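Local coordinates for hydroquinone dioxygenase large subunit (Pseudomonas sp., PDB 4ZXA) that catalyses, in complex with its small subunit, the iron(II)-dependent oxidative ring cleavage of hydroquinone, and itself carries the metal site, at the interface of chains B and A. Residues are numbered along the deposited sequence; one frame, centred on the assembly and turned at random. Chains: chain A, Hydroquinone dioxygenase large subunit; chain B, Hydroquinone dioxygenase small subunit.

Contact 1: the interface of chains B and A. Residues chain B 33-34; chain A 335, 338-339.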
# COMPACT_ATOMS: atom_id res chain seq x y z
N ARG B 33 1.44 30.69 4.44
CA ARG B 33 0.40 31.48 5.11
C ARG B 33 -0.83 30.65 5.45
O ARG B 33 -1.38 30.74 6.55
CB ARG B 33 -0.10 32.56 4.16
CG ARG B 33 0.60 33.87 4.22
CD ARG B 33 -0.36 34.96 3.83
NE ARG B 33 -0.72 34.94 2.42
CZ ARG B 33 -1.96 35.15 1.95
NH1 ARG B 33 -2.97 35.38 2.79
NH2 ARG B 33 -2.18 35.12 0.64
N HIS B 34 -1.30 29.89 4.47
CA HIS B 34 -2.60 29.24 4.58
C HIS B 34 -2.69 28.29 5.77
O HIS B 34 -3.79 28.01 6.25
CB HIS B 34 -2.97 28.55 3.25
CG HIS B 34 -3.14 29.50 2.10
ND1 HIS B 34 -2.76 29.19 0.81
CD2 HIS B 34 -3.66 30.75 2.04
CE1 HIS B 34 -3.03 30.21 0.01
NE2 HIS B 34 -3.57 31.17 0.73
N TYR A 335 -9.14 28.61 4.11
CA TYR A 335 -8.10 28.70 5.15
C TYR A 335 -8.45 29.79 6.15
O TYR A 335 -8.93 30.85 5.76
CB TYR A 335 -6.74 28.98 4.53
CG TYR A 335 -6.68 30.24 3.72
CD1 TYR A 335 -7.02 30.23 2.38
CD2 TYR A 335 -6.27 31.45 4.28
CE1 TYR A 335 -6.96 31.39 1.61
CE2 TYR A 335 -6.20 32.61 3.53
CZ TYR A 335 -6.55 32.57 2.18
OH TYR A 335 -6.48 33.70 1.41
N GLU A 338 -6.29 35.36 7.43
CA GLU A 338 -5.63 36.31 6.50
C GLU A 338 -4.58 37.17 7.21
O GLU A 338 -4.91 37.94 8.11
CB GLU A 338 -6.66 37.22 5.84
CG GLU A 338 -7.21 36.71 4.52
CD GLU A 338 -6.23 36.89 3.37
OE1 GLU A 338 -5.90 38.05 3.05
OE2 GLU A 338 -5.78 35.88 2.79
N PHE A 339 -3.33 37.06 6.79
CA PHE A 339 -2.23 37.80 7.41
C PHE A 339 -1.00 37.82 6.52
O PHE A 339 -1.02 37.30 5.40
CB PHE A 339 -1.87 37.22 8.78
CG PHE A 339 -1.19 35.87 8.72
CD1 PHE A 339 0.19 35.77 8.70
CD2 PHE A 339 -1.93 34.71 8.71
CE1 PHE A 339 0.81 34.54 8.65
CE2 PHE A 339 -1.31 33.47 8.67
CZ PHE A 339 0.06 33.39 8.64
OXT PHE A 339 0.03 38.37 6.91
O HOH W 1 -4.51 33.39 -0.94
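At this heteromeric interface between the large and small subunits of a cupin-type dioxygenase, B:Arg33 and B:His34 clasp A:Tyr335, A:Glu338 and A:Phe339, fastening the C-terminal end of the large subunit to the 3-10 helix 32-35 of the small one. The charged link runs from the guanidinium NH1 of B:Arg33 to the carboxylate OE2 of A:Glu338 at 2.9 Å, a salt bridge and hydrogen bond in one. OE2 lies in the guanidinium plane, but the donor stands above the carboxylate, 49° out of its plane. From the opposite face the phenol OH of A:Tyr335 donates to the same OE2 at 2.7 Å; the two donors hold this oxygen between them, and the tyrosine probably helps position the glutamate for the arginine. The tyrosine ring in turn receives B:His34 on one face: imidazole CD2 sits over the ring centre, 3.4 Å from A:Tyr335 CE1. With CG placed between the backbone N and the carbonyl carbon (chi1 58°), the tyrosine turns this face toward the histidine. A water bridges the polar ends, lying in the imidazole plane 2.9 Å from B:His34 NE2 and 3.1 Å from A:Tyr335 OH. B:His34 NE2 also hangs over the rim of the B:Arg33 guanidinium, on one face. Beyond the salt bridge, A:Phe339 places its ring atom CZ 4.0 Å from B:Arg33 CA, adding apolar contact at the base of the arginine.

Contact 2: the interface of chains B and A. Residues chain B 127-129; chain A 202, 216-219.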
# COMPACT_ATOMS: atom_id res chain seq x y z
N GLY B 127 2.07 17.75 30.79
CA GLY B 127 1.19 16.69 30.35
C GLY B 127 -0.07 16.63 31.18
O GLY B 127 -0.93 15.79 30.95
N HIS B 128 -0.18 17.54 32.15
CA HIS B 128 -1.34 17.54 33.02
C HIS B 128 -2.41 18.54 32.58
O HIS B 128 -2.11 19.64 32.09
CB HIS B 128 -0.93 17.82 34.47
CG HIS B 128 -0.04 16.77 35.05
ND1 HIS B 128 0.63 16.93 36.24
CD2 HIS B 128 0.29 15.54 34.59
CE1 HIS B 128 1.33 15.84 36.50
NE2 HIS B 128 1.14 14.98 35.51
N GLN B 129 -3.66 18.15 32.78
CA GLN B 129 -4.80 18.96 32.39
C GLN B 129 -5.70 19.19 33.62
O GLN B 129 -5.86 18.30 34.47
CB GLN B 129 -5.57 18.24 31.27
CG GLN B 129 -6.84 18.93 30.76
CD GLN B 129 -7.48 18.19 29.58
OE1 GLN B 129 -6.83 17.92 28.57
NE2 GLN B 129 -8.77 17.86 29.71
N PRO A 202 -1.47 14.73 38.53
CA PRO A 202 -1.31 16.04 39.18
C PRO A 202 -1.85 15.95 40.61
O PRO A 202 -2.66 15.07 40.90
CB PRO A 202 -2.23 16.96 38.37
CG PRO A 202 -2.78 16.14 37.24
CD PRO A 202 -2.60 14.71 37.58
N ALA A 216 -8.42 17.46 37.75
CA ALA A 216 -7.20 17.50 36.96
C ALA A 216 -6.70 16.08 36.81
O ALA A 216 -6.73 15.31 37.76
CB ALA A 216 -6.17 18.36 37.66
N PHE A 217 -6.26 15.71 35.60
CA PHE A 217 -5.66 14.39 35.38
C PHE A 217 -4.45 14.52 34.49
O PHE A 217 -4.19 15.59 33.93
CB PHE A 217 -6.67 13.41 34.77
CG PHE A 217 -7.06 13.75 33.34
CD1 PHE A 217 -7.88 14.83 33.07
CD2 PHE A 217 -6.62 12.98 32.29
CE1 PHE A 217 -8.24 15.15 31.77
CE2 PHE A 217 -6.98 13.28 30.99
CZ PHE A 217 -7.80 14.37 30.73
N SER A 218 -3.69 13.44 34.34
CA SER A 218 -2.56 13.48 33.44
C SER A 218 -2.97 13.04 32.05
O SER A 218 -3.26 11.87 31.82
CB SER A 218 -1.41 12.61 33.93
OG SER A 218 -0.44 12.47 32.92
N LEU A 219 -2.99 14.00 31.13
CA LEU A 219 -3.32 13.72 29.75
C LEU A 219 -2.26 12.83 29.06
O LEU A 219 -2.61 11.94 28.29
CB LEU A 219 -3.54 15.04 29.00
CG LEU A 219 -3.88 14.95 27.51
CD1 LEU A 219 -5.25 14.28 27.29
CD2 LEU A 219 -3.83 16.33 26.85
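The imidazole of B:His128, at an antiparallel beta bridge between the two cupin subunits, carries A:Pro202 on one face, with CG of the proline 3.8 Å from the ring centroid in a CH-pi contact displaced toward the rim. On the same side of the ring, A:Ser218 CB meets B:His128 CD2 at 3.5 Å, so proline and serine together cover one side of the imidazole. The other flat groups are the amide of B:Gln129 and the ring of A:Phe217, whose side chains run alongside each other in the same direction, with amide and ring planes 71° apart. Amide NE2 of B:Gln129 comes 3.4 Å from A:Phe217 CE1. The glutamine reaches this far because CG lies opposite the backbone N (chi1 178°) and the chain continues extended, which also brings OE1 near A:Leu219 CD2. Between the side chains of B:His128 and B:Gln129, which leave the strand on opposite sides, strand 128-132 pairs with strand 216-218 of the large subunit. The amide N of B:Gln129 donates to A:Phe217 O at 2.9 Å, and A:Phe217 N returns a bond to B:Gln129 O, also 2.9 Å long. Farther along, A:Leu219 N, at the start of helix 219-224, donates to B:Gly127 O at 2.7 Å.

Contact 3: the interface of chains B and A. Residues chain B 58-59, 61; chain A 261, 263, 318, 320, 323, 332.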
# COMPACT_ATOMS: atom_id res chain seq x y z
N ASN B 58 -11.05 29.09 15.52
CA ASN B 58 -12.08 28.44 14.71
C ASN B 58 -13.47 28.92 15.07
O ASN B 58 -14.00 28.58 16.14
CB ASN B 58 -12.01 26.90 14.82
CG ASN B 58 -12.82 26.19 13.74
OD1 ASN B 58 -13.82 26.72 13.26
ND2 ASN B 58 -12.37 25.00 13.34
N LEU B 59 -14.06 29.73 14.20
CA LEU B 59 -15.37 30.28 14.48
C LEU B 59 -15.48 30.85 15.91
O LEU B 59 -16.45 30.61 16.62
CB LEU B 59 -16.46 29.23 14.27
CG LEU B 59 -17.85 29.82 14.03
CD1 LEU B 59 -17.93 30.42 12.63
CD2 LEU B 59 -18.94 28.79 14.25
N TYR B 61 -13.83 30.13 18.54
CA TYR B 61 -13.20 29.30 19.56
C TYR B 61 -11.70 29.48 19.44
O TYR B 61 -11.16 29.69 18.34
CB TYR B 61 -13.61 27.85 19.44
CG TYR B 61 -15.09 27.70 19.61
CD1 TYR B 61 -15.64 27.57 20.88
CD2 TYR B 61 -15.96 27.73 18.50
CE1 TYR B 61 -17.01 27.47 21.05
CE2 TYR B 61 -17.34 27.61 18.66
CZ TYR B 61 -17.85 27.49 19.95
OH TYR B 61 -19.20 27.37 20.14
N VAL A 261 -12.02 23.57 7.98
CA VAL A 261 -10.65 23.71 8.43
C VAL A 261 -10.45 22.80 9.65
O VAL A 261 -11.33 22.72 10.52
CB VAL A 261 -10.34 25.18 8.81
CG1 VAL A 261 -9.00 25.29 9.54
CG2 VAL A 261 -10.35 26.08 7.59
N TRP A 263 -7.59 21.73 12.87
CA TRP A 263 -6.39 22.15 13.60
C TRP A 263 -5.68 20.97 14.25
O TRP A 263 -6.28 20.17 14.96
CB TRP A 263 -6.73 23.23 14.63
CG TRP A 263 -7.16 24.53 14.02
CD1 TRP A 263 -8.42 24.86 13.59
CD2 TRP A 263 -6.34 25.68 13.77
NE1 TRP A 263 -8.43 26.15 13.09
CE2 TRP A 263 -7.17 26.67 13.19
CE3 TRP A 263 -4.99 25.99 14.00
CZ2 TRP A 263 -6.69 27.93 12.83
CZ3 TRP A 263 -4.52 27.23 13.64
CH2 TRP A 263 -5.36 28.19 13.06
N ASN A 318 -14.43 21.31 15.93
CA ASN A 318 -15.47 22.29 16.12
C ASN A 318 -16.82 21.68 15.73
O ASN A 318 -17.10 21.49 14.56
CB ASN A 318 -15.19 23.53 15.27
CG ASN A 318 -16.25 24.62 15.44
OD1 ASN A 318 -17.24 24.43 16.15
ND2 ASN A 318 -16.05 25.76 14.80
N THR A 320 -19.86 22.67 15.69
CA THR A 320 -20.95 23.56 15.28
C THR A 320 -21.69 23.04 14.03
O THR A 320 -21.09 22.83 12.97
CB THR A 320 -20.41 24.97 15.01
OG1 THR A 320 -19.75 25.48 16.19
CG2 THR A 320 -21.54 25.90 14.60
N LEU A 323 -21.58 24.35 9.93
CA LEU A 323 -20.28 24.52 9.27
C LEU A 323 -20.33 24.37 7.75
O LEU A 323 -19.83 25.22 7.02
CB LEU A 323 -19.21 23.61 9.88
CG LEU A 323 -18.34 24.18 11.02
CD1 LEU A 323 -18.91 25.47 11.59
CD2 LEU A 323 -18.13 23.16 12.13
N LEU A 332 -16.98 31.40 5.68
CA LEU A 332 -15.68 30.91 6.10
C LEU A 332 -14.86 30.56 4.88
O LEU A 332 -15.31 29.79 4.02
CB LEU A 332 -15.85 29.70 7.00
CG LEU A 332 -16.28 30.03 8.42
CD1 LEU A 332 -16.44 28.75 9.23
CD2 LEU A 332 -15.26 30.98 9.07
O HOH W 2 -13.95 22.88 11.70
O HOH W 3 -21.06 27.32 18.25
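B:Leu59 forms the apolar centre, spreading its two methyls over the large subunit: CD1 lies 4.1 Å from A:Leu332 CD1, the two leucines crossing at about a right angle, and CD2 lies 3.9 Å from A:Thr320 CG2. CB of B:Leu59 also rests against the amide ND2 of A:Asn318, where the polar part begins. CG of A:Asn318 lies opposite the backbone N (chi1 -179°), which carries the amide out to B:Asn58, and ND2 donates to the side-chain carbonyl OD1 of B:Asn58 at 2.9 Å. The acceptor lies in the donor's amide plane, whereas the donor stands high above the carbonyl plane of B:Asn58, the two amides being turned 83° apart. OD1 of A:Asn318 accepts from both the hydroxyl OG1 (2.7 Å) and the backbone N of A:Thr320, which sets the amide's orientation. An alanine here removes donor and acceptor alike, and would probably leave B:Asn58 OD1 without its mate and the A:Thr320 hydroxyl freer to turn. Waters finish the rim: one joins B:Asn58 ND2 (3.1 Å) to A:Val261 O (2.9 Å), and another connects the phenol OH of B:Tyr61 to A:Thr320 OG1. The site thus pins the turn after strand 52-58 of the small subunit to the end of cupin strand 310-318 of the large one.

Contact 4: the interface of chains B and A. Residues chain B 34-35; chain A 275, 284-285, 287, 296, 298, 336.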
# COMPACT_ATOMS: atom_id res chain seq x y z
N HIS B 34 -1.30 29.89 4.47
CA HIS B 34 -2.60 29.24 4.58
C HIS B 34 -2.69 28.29 5.77
O HIS B 34 -3.79 28.01 6.25
CB HIS B 34 -2.97 28.55 3.25
CG HIS B 34 -3.14 29.50 2.10
ND1 HIS B 34 -2.76 29.19 0.81
CD2 HIS B 34 -3.66 30.75 2.04
CE1 HIS B 34 -3.03 30.21 0.01
NE2 HIS B 34 -3.57 31.17 0.73
N TYR B 35 -1.55 27.82 6.26
CA TYR B 35 -1.51 26.79 7.30
C TYR B 35 -1.37 27.32 8.72
O TYR B 35 -1.22 26.53 9.66
CB TYR B 35 -0.40 25.76 7.01
CG TYR B 35 -0.57 25.10 5.67
CD1 TYR B 35 -1.42 24.01 5.51
CD2 TYR B 35 0.07 25.59 4.54
CE1 TYR B 35 -1.60 23.42 4.27
CE2 TYR B 35 -0.10 25.00 3.28
CZ TYR B 35 -0.94 23.92 3.16
OH TYR B 35 -1.12 23.32 1.94
N VAL A 275 0.14 16.77 1.72
CA VAL A 275 -1.03 17.61 1.51
C VAL A 275 -1.22 17.92 0.05
O VAL A 275 -0.32 18.46 -0.60
CB VAL A 275 -0.96 18.91 2.31
CG1 VAL A 275 -2.19 19.77 2.03
CG2 VAL A 275 -0.81 18.59 3.80
N ARG A 284 0.42 20.09 -2.77
CA ARG A 284 0.43 21.46 -2.28
C ARG A 284 1.56 21.66 -1.28
O ARG A 284 2.28 22.65 -1.31
CB ARG A 284 -0.92 21.80 -1.65
CG ARG A 284 -2.05 21.80 -2.66
CD ARG A 284 -1.98 23.01 -3.57
NE ARG A 284 -2.93 24.04 -3.16
CZ ARG A 284 -4.25 23.94 -3.36
NH1 ARG A 284 -4.75 22.85 -3.94
NH2 ARG A 284 -5.08 24.91 -2.96
N ALA A 285 1.73 20.69 -0.39
CA ALA A 285 2.72 20.83 0.65
C ALA A 285 3.07 19.50 1.31
O ALA A 285 2.30 18.54 1.24
CB ALA A 285 2.23 21.85 1.69
N ILE A 287 4.12 18.63 5.11
CA ILE A 287 4.25 19.22 6.43
C ILE A 287 4.78 18.24 7.49
O ILE A 287 4.18 17.20 7.73
CB ILE A 287 2.91 19.82 6.91
CG1 ILE A 287 2.37 20.81 5.89
CG2 ILE A 287 3.05 20.49 8.28
CD1 ILE A 287 1.19 21.60 6.42
N ALA A 296 -3.05 24.52 10.83
CA ALA A 296 -4.40 24.51 10.28
C ALA A 296 -4.39 23.75 8.96
O ALA A 296 -3.65 24.09 8.04
CB ALA A 296 -4.91 25.94 10.08
N PRO A 298 -6.42 23.24 5.74
CA PRO A 298 -7.49 23.98 5.07
C PRO A 298 -8.63 23.09 4.58
O PRO A 298 -8.51 21.86 4.46
CB PRO A 298 -6.79 24.63 3.87
CG PRO A 298 -5.31 24.53 4.17
CD PRO A 298 -5.15 23.30 5.00
N PRO A 336 -8.20 29.51 7.43
CA PRO A 336 -8.78 30.26 8.56
C PRO A 336 -8.32 31.71 8.72
O PRO A 336 -9.13 32.52 9.14
CB PRO A 336 -8.36 29.42 9.76
CG PRO A 336 -7.09 28.79 9.34
CD PRO A 336 -7.30 28.45 7.89
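B:Tyr35 reaches from the small subunit across the cupin strands of the large one, meeting A:Ala296 first. Its CB lies 3.8 Å from the backbone O of A:Ala296, and CD1 draws nearer to that oxygen, at 3.4 Å. One ring face is covered toward its rim by the methyl CD1 of A:Ile287, which is 3.7 Å from B:Tyr35 CD1. Next along the ring, CE1 meets A:Pro298 CD at 3.6 Å. CZ approaches the methyl of A:Ala285, and the phenol OH of B:Tyr35 touches A:Ala285 CB and A:Val275 CG1 (3.7 Å to each) and comes close to A:Arg284 CB; the valine side chain points back toward it. This course follows from CG of B:Tyr35 lying opposite the carbonyl carbon (chi1 -58°), which directs the ring over the strands while the carbonyl stays with A:Ala296. Here A:Ala296 N donates to B:Tyr35 O at 3.0 Å. An alanine in place of B:Tyr35 would probably leave A:Ile287 and A:Pro298 without the ring they pack against and open a gap over the strands. By laying an aromatic side chain against strands 270-277 and 283-290, the end of 293-297 and the proline after it, the site docks the small subunit on the large subunit's cupin domain.

Contacts 1 and 4 are neighbours, their C-alpha centres about 9 Å apart, and share B:His34, so the 3-10 helix 32-35 faces the large subunit's C-terminal segment on one side and its cupin strands on the other. Contact 3 lies about 15 Å from each, extending the same region to strand 52-58 and the turn after it. Contact 2 stands apart, about 33 Å from contact 1, 30 Å from contact 4 and 26 Å from contact 3. Spread so widely, the four would probably restrain the small subunit against rocking on the large one; each recurs in both large-small pairs of the deposited assembly.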